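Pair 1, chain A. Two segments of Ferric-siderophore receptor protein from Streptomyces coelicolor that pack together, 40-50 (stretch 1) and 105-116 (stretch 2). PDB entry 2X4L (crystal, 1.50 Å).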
# COMPACT_ATOMS: atom_id res chain seq x y z
N LYS A 40 -4.98 23.13 -11.44
CA LYS A 40 -4.57 24.49 -11.05
C LYS A 40 -5.69 25.15 -10.28
O LYS A 40 -6.80 25.28 -10.82
CB LYS A 40 -4.32 25.26 -12.33
CG LYS A 40 -3.24 24.71 -13.26
CD LYS A 40 -2.91 25.81 -14.37
CE LYS A 40 -3.95 25.86 -15.53
NZ LYS A 40 -4.22 24.51 -16.14
N LEU A 41 -5.42 25.61 -9.06
CA LEU A 41 -6.46 26.32 -8.24
C LEU A 41 -5.90 27.64 -7.85
O LEU A 41 -4.69 27.84 -7.83
CB LEU A 41 -6.81 25.49 -6.98
CG LEU A 41 -7.31 24.06 -7.30
CD1 LEU A 41 -7.60 23.36 -5.99
CD2 LEU A 41 -8.53 24.09 -8.26
N ASP A 42 -6.78 28.56 -7.52
CA ASP A 42 -6.30 29.90 -7.23
C ASP A 42 -5.67 29.95 -5.85
O ASP A 42 -4.93 30.89 -5.53
CB ASP A 42 -7.51 30.81 -7.27
CG ASP A 42 -7.84 31.29 -8.66
OD1 ASP A 42 -7.33 30.72 -9.63
OD2 ASP A 42 -8.57 32.29 -8.79
N LYS A 43 -6.00 28.96 -5.00
CA LYS A 43 -5.36 28.92 -3.69
C LYS A 43 -5.03 27.49 -3.42
O LYS A 43 -5.65 26.62 -4.03
CB LYS A 43 -6.27 29.42 -2.62
CG LYS A 43 -7.55 28.68 -2.54
CD LYS A 43 -8.38 29.18 -1.31
CE LYS A 43 -9.28 28.08 -0.75
NZ LYS A 43 -8.45 26.90 -0.25
N VAL A 44 -4.15 27.25 -2.44
CA VAL A 44 -3.84 25.89 -2.01
C VAL A 44 -5.09 25.31 -1.38
O VAL A 44 -5.70 25.94 -0.50
CB VAL A 44 -2.67 25.88 -0.96
CG1 VAL A 44 -2.40 24.49 -0.46
CG2 VAL A 44 -1.38 26.43 -1.62
N PRO A 45 -5.52 24.10 -1.80
CA PRO A 45 -6.82 23.58 -1.22
C PRO A 45 -6.73 23.35 0.27
O PRO A 45 -5.79 22.70 0.74
CB PRO A 45 -7.07 22.28 -1.98
CG PRO A 45 -5.78 21.92 -2.69
CD PRO A 45 -4.93 23.22 -2.82
N ALA A 46 -7.69 23.88 0.98
CA ALA A 46 -7.85 23.75 2.37
C ALA A 46 -8.69 22.50 2.65
O ALA A 46 -8.56 21.92 3.73
CB ALA A 46 -8.61 24.97 2.85
N ASN A 47 -9.60 22.13 1.71
CA ASN A 47 -10.57 20.99 1.99
C ASN A 47 -10.25 19.83 1.09
O ASN A 47 -10.80 19.70 -0.01
CB ASN A 47 -12.01 21.45 1.72
CG ASN A 47 -12.48 22.56 2.64
OD1 ASN A 47 -11.82 22.92 3.63
ND2 ASN A 47 -13.58 23.14 2.31
N ILE A 48 -9.34 18.98 1.55
CA ILE A 48 -8.84 17.88 0.80
C ILE A 48 -9.63 16.63 1.21
O ILE A 48 -9.91 16.42 2.42
CB ILE A 48 -7.32 17.66 1.17
CG1 ILE A 48 -6.51 18.89 0.77
CG2 ILE A 48 -6.80 16.37 0.48
CD1 ILE A 48 -5.09 18.80 1.34
N VAL A 49 -10.00 15.84 0.23
CA VAL A 49 -10.54 14.50 0.51
C VAL A 49 -9.64 13.48 -0.12
O VAL A 49 -9.20 13.68 -1.24
CB VAL A 49 -11.99 14.41 -0.02
CG1 VAL A 49 -12.54 12.98 0.01
CG2 VAL A 49 -12.92 15.39 0.75
N ALA A 50 -9.32 12.44 0.61
CA ALA A 50 -8.37 11.46 0.06
C ALA A 50 -8.73 10.02 0.40
O ALA A 50 -9.32 9.75 1.47
CB ALA A 50 -6.96 11.78 0.63
N LYS A 105 -22.53 13.24 1.45
CA LYS A 105 -21.68 13.66 2.56
C LYS A 105 -20.39 14.23 2.00
O LYS A 105 -19.79 15.17 2.61
CB LYS A 105 -21.36 12.43 3.42
CG LYS A 105 -20.68 12.79 4.67
CD LYS A 105 -21.77 13.60 5.52
CE LYS A 105 -21.46 13.50 7.00
NZ LYS A 105 -20.72 12.23 7.13
N TYR A 106 -19.87 13.73 0.83
CA TYR A 106 -18.69 14.33 0.23
C TYR A 106 -18.98 15.84 -0.11
O TYR A 106 -18.14 16.66 0.17
CB TYR A 106 -18.40 13.53 -1.02
CG TYR A 106 -17.27 14.00 -1.89
CD1 TYR A 106 -16.04 14.34 -1.36
CD2 TYR A 106 -17.44 14.15 -3.28
CE1 TYR A 106 -14.98 14.75 -2.20
CE2 TYR A 106 -16.41 14.55 -4.10
CZ TYR A 106 -15.16 14.82 -3.55
OH TYR A 106 -14.08 15.26 -4.29
N ALA A 107 -20.13 16.08 -0.76
CA ALA A 107 -20.47 17.46 -1.08
C ALA A 107 -20.49 18.36 0.14
O ALA A 107 -20.08 19.54 0.06
CB ALA A 107 -21.82 17.51 -1.73
N SER A 108 -20.98 17.81 1.27
CA SER A 108 -21.08 18.58 2.51
C SER A 108 -19.72 19.07 3.03
O SER A 108 -19.67 20.02 3.86
CB SER A 108 -21.86 17.80 3.57
OG SER A 108 -20.98 16.95 4.22
N LEU A 109 -18.60 18.48 2.57
CA LEU A 109 -17.26 18.90 2.99
C LEU A 109 -16.77 20.03 2.17
O LEU A 109 -15.64 20.47 2.43
CB LEU A 109 -16.23 17.70 2.91
CG LEU A 109 -16.71 16.46 3.72
CD1 LEU A 109 -15.65 15.44 3.59
CD2 LEU A 109 -16.87 16.76 5.22
N ALA A 110 -17.53 20.54 1.18
CA ALA A 110 -17.02 21.58 0.29
C ALA A 110 -15.64 21.25 -0.28
O ALA A 110 -14.66 21.96 -0.14
CB ALA A 110 -17.03 22.94 1.06
N PRO A 111 -15.52 20.08 -0.90
CA PRO A 111 -14.22 19.57 -1.28
C PRO A 111 -13.56 20.41 -2.35
O PRO A 111 -14.22 20.91 -3.30
CB PRO A 111 -14.52 18.15 -1.84
CG PRO A 111 -15.92 18.27 -2.35
CD PRO A 111 -16.60 19.20 -1.38
N GLU A 112 -12.25 20.58 -2.24
CA GLU A 112 -11.44 21.36 -3.20
C GLU A 112 -10.55 20.47 -4.08
O GLU A 112 -10.18 20.83 -5.18
CB GLU A 112 -10.63 22.46 -2.50
CG GLU A 112 -11.56 23.61 -2.04
CD GLU A 112 -10.97 24.47 -1.01
OE1 GLU A 112 -10.18 24.08 -0.16
OE2 GLU A 112 -11.42 25.64 -1.00
N VAL A 113 -10.20 19.29 -3.60
CA VAL A 113 -9.45 18.31 -4.42
C VAL A 113 -9.69 16.97 -3.76
O VAL A 113 -9.79 16.84 -2.54
CB VAL A 113 -7.90 18.69 -4.49
CG1 VAL A 113 -7.22 18.54 -3.08
CG2 VAL A 113 -7.17 17.89 -5.58
N LEU A 114 -9.76 15.95 -4.60
CA LEU A 114 -9.78 14.51 -4.18
C LEU A 114 -8.46 13.89 -4.62
O LEU A 114 -7.96 14.09 -5.74
CB LEU A 114 -10.96 13.84 -4.90
CG LEU A 114 -11.09 12.37 -4.53
CD1 LEU A 114 -12.57 11.92 -4.47
CD2 LEU A 114 -10.34 11.47 -5.55
N ILE A 115 -7.87 13.11 -3.71
CA ILE A 115 -6.51 12.55 -3.99
C ILE A 115 -6.56 11.04 -3.71
O ILE A 115 -6.99 10.64 -2.60
CB ILE A 115 -5.45 13.22 -3.08
CG1 ILE A 115 -5.60 14.77 -3.10
CG2 ILE A 115 -4.00 12.72 -3.51
CD1 ILE A 115 -4.46 15.46 -2.28
N THR A 116 -6.12 10.25 -4.64
CA THR A 116 -6.03 8.81 -4.42
C THR A 116 -4.92 8.22 -5.23
O THR A 116 -4.17 8.96 -5.93
CB THR A 116 -7.41 8.19 -4.73
OG1 THR A 116 -7.41 6.80 -4.28
CG2 THR A 116 -7.82 8.23 -6.25

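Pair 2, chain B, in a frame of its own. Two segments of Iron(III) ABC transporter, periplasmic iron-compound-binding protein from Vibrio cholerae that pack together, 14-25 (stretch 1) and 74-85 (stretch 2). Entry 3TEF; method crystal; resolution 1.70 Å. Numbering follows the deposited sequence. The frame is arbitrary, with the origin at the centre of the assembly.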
# COMPACT_ATOMS: atom_id res chain seq x y z
N THR B 14 -22.38 8.96 1.47
CA THR B 14 -22.82 10.14 0.74
C THR B 14 -22.40 11.41 1.48
O THR B 14 -22.57 11.52 2.70
CB THR B 14 -24.35 10.13 0.53
OG1 THR B 14 -24.71 8.98 -0.24
CG2 THR B 14 -24.79 11.39 -0.21
N LEU B 15 -21.83 12.36 0.74
CA LEU B 15 -21.45 13.63 1.32
C LEU B 15 -21.43 14.71 0.25
O LEU B 15 -21.31 14.43 -0.94
CB LEU B 15 -20.06 13.55 1.99
CG LEU B 15 -18.89 13.38 1.03
CD1 LEU B 15 -17.59 13.90 1.67
CD2 LEU B 15 -18.76 11.94 0.58
N GLU B 16 -21.55 15.95 0.69
CA GLU B 16 -21.38 17.10 -0.19
C GLU B 16 -19.96 17.18 -0.75
O GLU B 16 -18.98 16.98 -0.04
CB GLU B 16 -21.74 18.37 0.57
CG GLU B 16 -21.50 19.66 -0.19
CD GLU B 16 -21.97 20.87 0.58
OE1 GLU B 16 -23.06 20.81 1.18
OE2 GLU B 16 -21.23 21.89 0.61
N GLN B 17 -19.85 17.48 -2.04
CA GLN B 17 -18.54 17.63 -2.66
C GLN B 17 -17.66 18.69 -2.01
O GLN B 17 -18.15 19.64 -1.39
CB GLN B 17 -18.68 17.94 -4.15
CG GLN B 17 -18.58 16.72 -5.03
CD GLN B 17 -18.55 17.08 -6.51
OE1 GLN B 17 -17.76 16.54 -7.28
NE2 GLN B 17 -19.41 18.02 -6.90
N LYS B 18 -16.36 18.52 -2.17
CA LYS B 18 -15.35 19.46 -1.67
C LYS B 18 -15.49 19.73 -0.18
O LYS B 18 -15.66 20.88 0.23
CB LYS B 18 -15.36 20.75 -2.49
CG LYS B 18 -14.86 20.52 -3.90
CD LYS B 18 -15.83 21.06 -4.94
CE LYS B 18 -15.62 22.55 -5.16
NZ LYS B 18 -14.27 22.86 -5.71
N PRO B 19 -15.39 18.68 0.63
CA PRO B 19 -15.39 18.86 2.08
C PRO B 19 -14.18 19.70 2.48
O PRO B 19 -13.08 19.48 1.97
CB PRO B 19 -15.26 17.43 2.62
CG PRO B 19 -14.66 16.64 1.49
CD PRO B 19 -15.22 17.26 0.25
N GLN B 20 -14.39 20.66 3.37
CA GLN B 20 -13.36 21.64 3.70
C GLN B 20 -12.42 21.15 4.80
O GLN B 20 -11.23 21.49 4.80
CB GLN B 20 -14.00 22.97 4.10
CG GLN B 20 -14.73 23.64 2.95
CD GLN B 20 -13.83 23.82 1.73
OE1 GLN B 20 -14.07 23.21 0.67
NE2 GLN B 20 -12.80 24.64 1.86
N ARG B 21 -12.96 20.37 5.72
CA ARG B 21 -12.19 19.84 6.84
C ARG B 21 -12.09 18.33 6.72
O ARG B 21 -13.07 17.61 6.91
CB ARG B 21 -12.83 20.25 8.17
CG ARG B 21 -12.93 21.77 8.37
CD ARG B 21 -13.52 22.12 9.73
NE ARG B 21 -12.67 21.63 10.80
CZ ARG B 21 -11.54 22.22 11.19
NH1 ARG B 21 -11.11 23.33 10.59
NH2 ARG B 21 -10.83 21.69 12.18
N VAL B 22 -10.90 17.85 6.38
CA VAL B 22 -10.69 16.42 6.14
C VAL B 22 -9.72 15.87 7.19
O VAL B 22 -8.65 16.43 7.41
CB VAL B 22 -10.08 16.19 4.75
CG1 VAL B 22 -9.90 14.69 4.49
CG2 VAL B 22 -10.96 16.82 3.69
N VAL B 23 -10.12 14.78 7.82
CA VAL B 23 -9.27 14.06 8.76
C VAL B 23 -8.82 12.79 8.05
O VAL B 23 -9.63 12.11 7.41
CB VAL B 23 -10.05 13.70 10.04
CG1 VAL B 23 -9.30 12.68 10.90
CG2 VAL B 23 -10.36 14.95 10.83
N VAL B 24 -7.53 12.47 8.15
CA VAL B 24 -7.01 11.31 7.44
C VAL B 24 -6.27 10.36 8.39
O VAL B 24 -5.35 10.77 9.11
CB VAL B 24 -6.05 11.73 6.29
CG1 VAL B 24 -5.60 10.51 5.51
CG2 VAL B 24 -6.72 12.74 5.37
N ILE B 25 -6.69 9.10 8.38
CA ILE B 25 -5.97 8.06 9.10
C ILE B 25 -5.40 7.07 8.07
O ILE B 25 -6.12 6.62 7.18
CB ILE B 25 -6.89 7.32 10.07
CG1 ILE B 25 -7.35 8.31 11.16
CG2 ILE B 25 -6.14 6.16 10.71
CD1 ILE B 25 -8.44 7.77 12.06
N THR B 74 -10.50 13.51 19.75
CA THR B 74 -9.86 14.59 19.01
C THR B 74 -10.53 14.77 17.65
O THR B 74 -10.77 15.89 17.21
CB THR B 74 -8.36 14.33 18.82
OG1 THR B 74 -7.72 14.33 20.11
CG2 THR B 74 -7.73 15.41 17.95
N ILE B 75 -10.85 13.66 17.00
CA ILE B 75 -11.51 13.73 15.70
C ILE B 75 -12.82 14.51 15.80
O ILE B 75 -13.12 15.37 14.96
CB ILE B 75 -11.73 12.32 15.12
CG1 ILE B 75 -10.36 11.67 14.85
CG2 ILE B 75 -12.58 12.38 13.85
CD1 ILE B 75 -10.40 10.25 14.33
N TYR B 76 -13.60 14.22 16.84
CA TYR B 76 -14.87 14.92 17.03
C TYR B 76 -14.64 16.42 17.21
O TYR B 76 -15.36 17.24 16.65
CB TYR B 76 -15.63 14.36 18.24
CG TYR B 76 -16.95 15.06 18.47
CD1 TYR B 76 -18.06 14.77 17.68
CD2 TYR B 76 -17.08 16.03 19.45
CE1 TYR B 76 -19.27 15.42 17.88
CE2 TYR B 76 -18.29 16.69 19.65
CZ TYR B 76 -19.37 16.38 18.86
OH TYR B 76 -20.58 17.02 19.07
N THR B 77 -13.62 16.75 17.99
CA THR B 77 -13.27 18.15 18.25
C THR B 77 -12.90 18.90 16.97
O THR B 77 -13.17 20.10 16.84
CB THR B 77 -12.10 18.23 19.24
OG1 THR B 77 -12.51 17.67 20.50
CG2 THR B 77 -11.68 19.67 19.45
N GLN B 78 -12.30 18.19 16.02
CA GLN B 78 -11.89 18.80 14.76
C GLN B 78 -13.04 19.10 13.78
O GLN B 78 -12.82 19.73 12.76
CB GLN B 78 -10.81 17.95 14.08
CG GLN B 78 -9.52 17.88 14.86
CD GLN B 78 -8.83 19.22 14.93
OE1 GLN B 78 -8.53 19.82 13.89
NE2 GLN B 78 -8.61 19.73 16.13
N LYS B 79 -14.25 18.62 14.09
CA LYS B 79 -15.42 18.90 13.26
C LYS B 79 -15.18 18.59 11.78
O LYS B 79 -15.32 19.46 10.92
CB LYS B 79 -15.84 20.36 13.40
CG LYS B 79 -16.17 20.78 14.82
CD LYS B 79 -16.37 22.28 14.89
CE LYS B 79 -16.35 22.78 16.33
NZ LYS B 79 -16.14 24.25 16.38
N PRO B 80 -14.83 17.34 11.48
CA PRO B 80 -14.54 17.00 10.09
C PRO B 80 -15.78 16.99 9.21
O PRO B 80 -16.89 16.67 9.67
CB PRO B 80 -13.94 15.59 10.19
CG PRO B 80 -14.47 15.03 11.44
CD PRO B 80 -14.67 16.18 12.39
N ASP B 81 -15.58 17.36 7.95
CA ASP B 81 -16.61 17.20 6.94
C ASP B 81 -16.45 15.83 6.29
O ASP B 81 -17.39 15.28 5.72
CB ASP B 81 -16.54 18.30 5.89
CG ASP B 81 -16.71 19.68 6.49
OD1 ASP B 81 -17.81 19.96 7.01
OD2 ASP B 81 -15.76 20.49 6.45
N LEU B 82 -15.24 15.27 6.38
CA LEU B 82 -14.94 13.96 5.80
C LEU B 82 -13.80 13.32 6.58
O LEU B 82 -12.82 13.97 6.91
CB LEU B 82 -14.54 14.10 4.33
CG LEU B 82 -13.98 12.83 3.66
CD1 LEU B 82 -15.05 11.72 3.62
CD2 LEU B 82 -13.40 13.14 2.26
N ILE B 83 -13.95 12.03 6.90
CA ILE B 83 -12.86 11.24 7.45
C ILE B 83 -12.47 10.18 6.41
O ILE B 83 -13.31 9.42 5.93
CB ILE B 83 -13.29 10.52 8.73
CG1 ILE B 83 -13.75 11.54 9.77
CG2 ILE B 83 -12.17 9.65 9.27
CD1 ILE B 83 -14.60 10.93 10.88
N VAL B 84 -11.20 10.15 6.03
CA VAL B 84 -10.70 9.10 5.14
C VAL B 84 -9.76 8.17 5.90
O VAL B 84 -8.79 8.64 6.50
CB VAL B 84 -9.93 9.68 3.95
CG1 VAL B 84 -9.44 8.55 3.05
CG2 VAL B 84 -10.80 10.67 3.19
N ILE B 85 -10.03 6.87 5.88
CA ILE B 85 -9.19 5.93 6.60
C ILE B 85 -8.63 4.84 5.69
O ILE B 85 -9.23 4.49 4.68
CB ILE B 85 -9.92 5.30 7.82
CG1 ILE B 85 -10.99 4.30 7.37
CG2 ILE B 85 -10.55 6.38 8.69
CD1 ILE B 85 -11.74 3.69 8.50

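Superposing N, CA and C of 14 central residues brings pair 2 onto pair 1 with an RMSD of 0.7 Å. In both, a loop leads into a strand that pairs in parallel with a strand of the second stretch, which is itself reached from a helix through a proline-containing turn. The strand axes approach to 4.6 Å at 27° in pair 1 and to 4.7 Å at 15° in pair 2. The register is common: Val A49 bridges Leu A114 as Val B23 bridges Ile B83.

The ladder hydrogen bonds confirm this. Val A49 N donates to Val A113 O (3.0 Å) and Ile A115 N to Val A49 O (2.9 Å); in pair 2, Val B23 N donates to Leu B82 O (3.0 Å) and Val B84 N to Val B23 O (2.9 Å).

At the entrance, an acidic residue binds the backbone of the opposing loop. Glu A112 OE1 accepts from Ala A46 N at 2.7 Å and from Asn A47 N at 2.8 Å. Its counterpart, the shorter Asp B81, keeps a 2.9 Å bond from Arg B21 N to OD2, but the bond from Gln B20 N to OD2 is weak at 3.4 Å. The side-chain centres nevertheless lie 0.4 Å apart. Return bonds run from Glu A112 N to Asn A47 O (2.8 Å) and from Asp B81 N to Arg B21 O (2.7 Å). Pair 2 adds Leu B82 N to Arg B21 O at 3.2 Å, whereas Val A113 N stands 3.7 Å from Asn A47 O and has no partner in the model. Pair 1 instead adds a salt bridge, Lys A43 NZ to Glu A112 OE2 at 3.3 Å.

The matched Asn A47 and Arg B21 both reach carbonyls of the turn, where Ala A110 and Lys B79 have positive phi. Asn A47 ND2 donates to Ala A110 O at 2.9 Å. The longer Arg B21 bonds one residue earlier, with NE 2.7 Å and NH2 2.9 Å from Gln B78 O.

Apolar packing varies around fixed points. Pro A45 and Pro B19 have side-chain centres 0.2 Å apart; Pro A45 CG meets Val A113 CG1 at 3.7 Å, and Pro B19 CG meets Leu B82 CD2 at 3.8 Å. Val A49 and Val B23 coincide to 0.1 Å. Val A49 CG2 touches the edge of the Tyr A106 ring at CE1 (3.7 Å), Leu A109 CD1 (3.9 Å) and Pro A111 CB (4.1 Å). The three matched positions surround Val B23 too: CG1 lies 4.2 Å from Ile B75 CG1, and CG2 lies 4.4 Å from Gln B78 CB and 3.7 Å from Pro B80 CB.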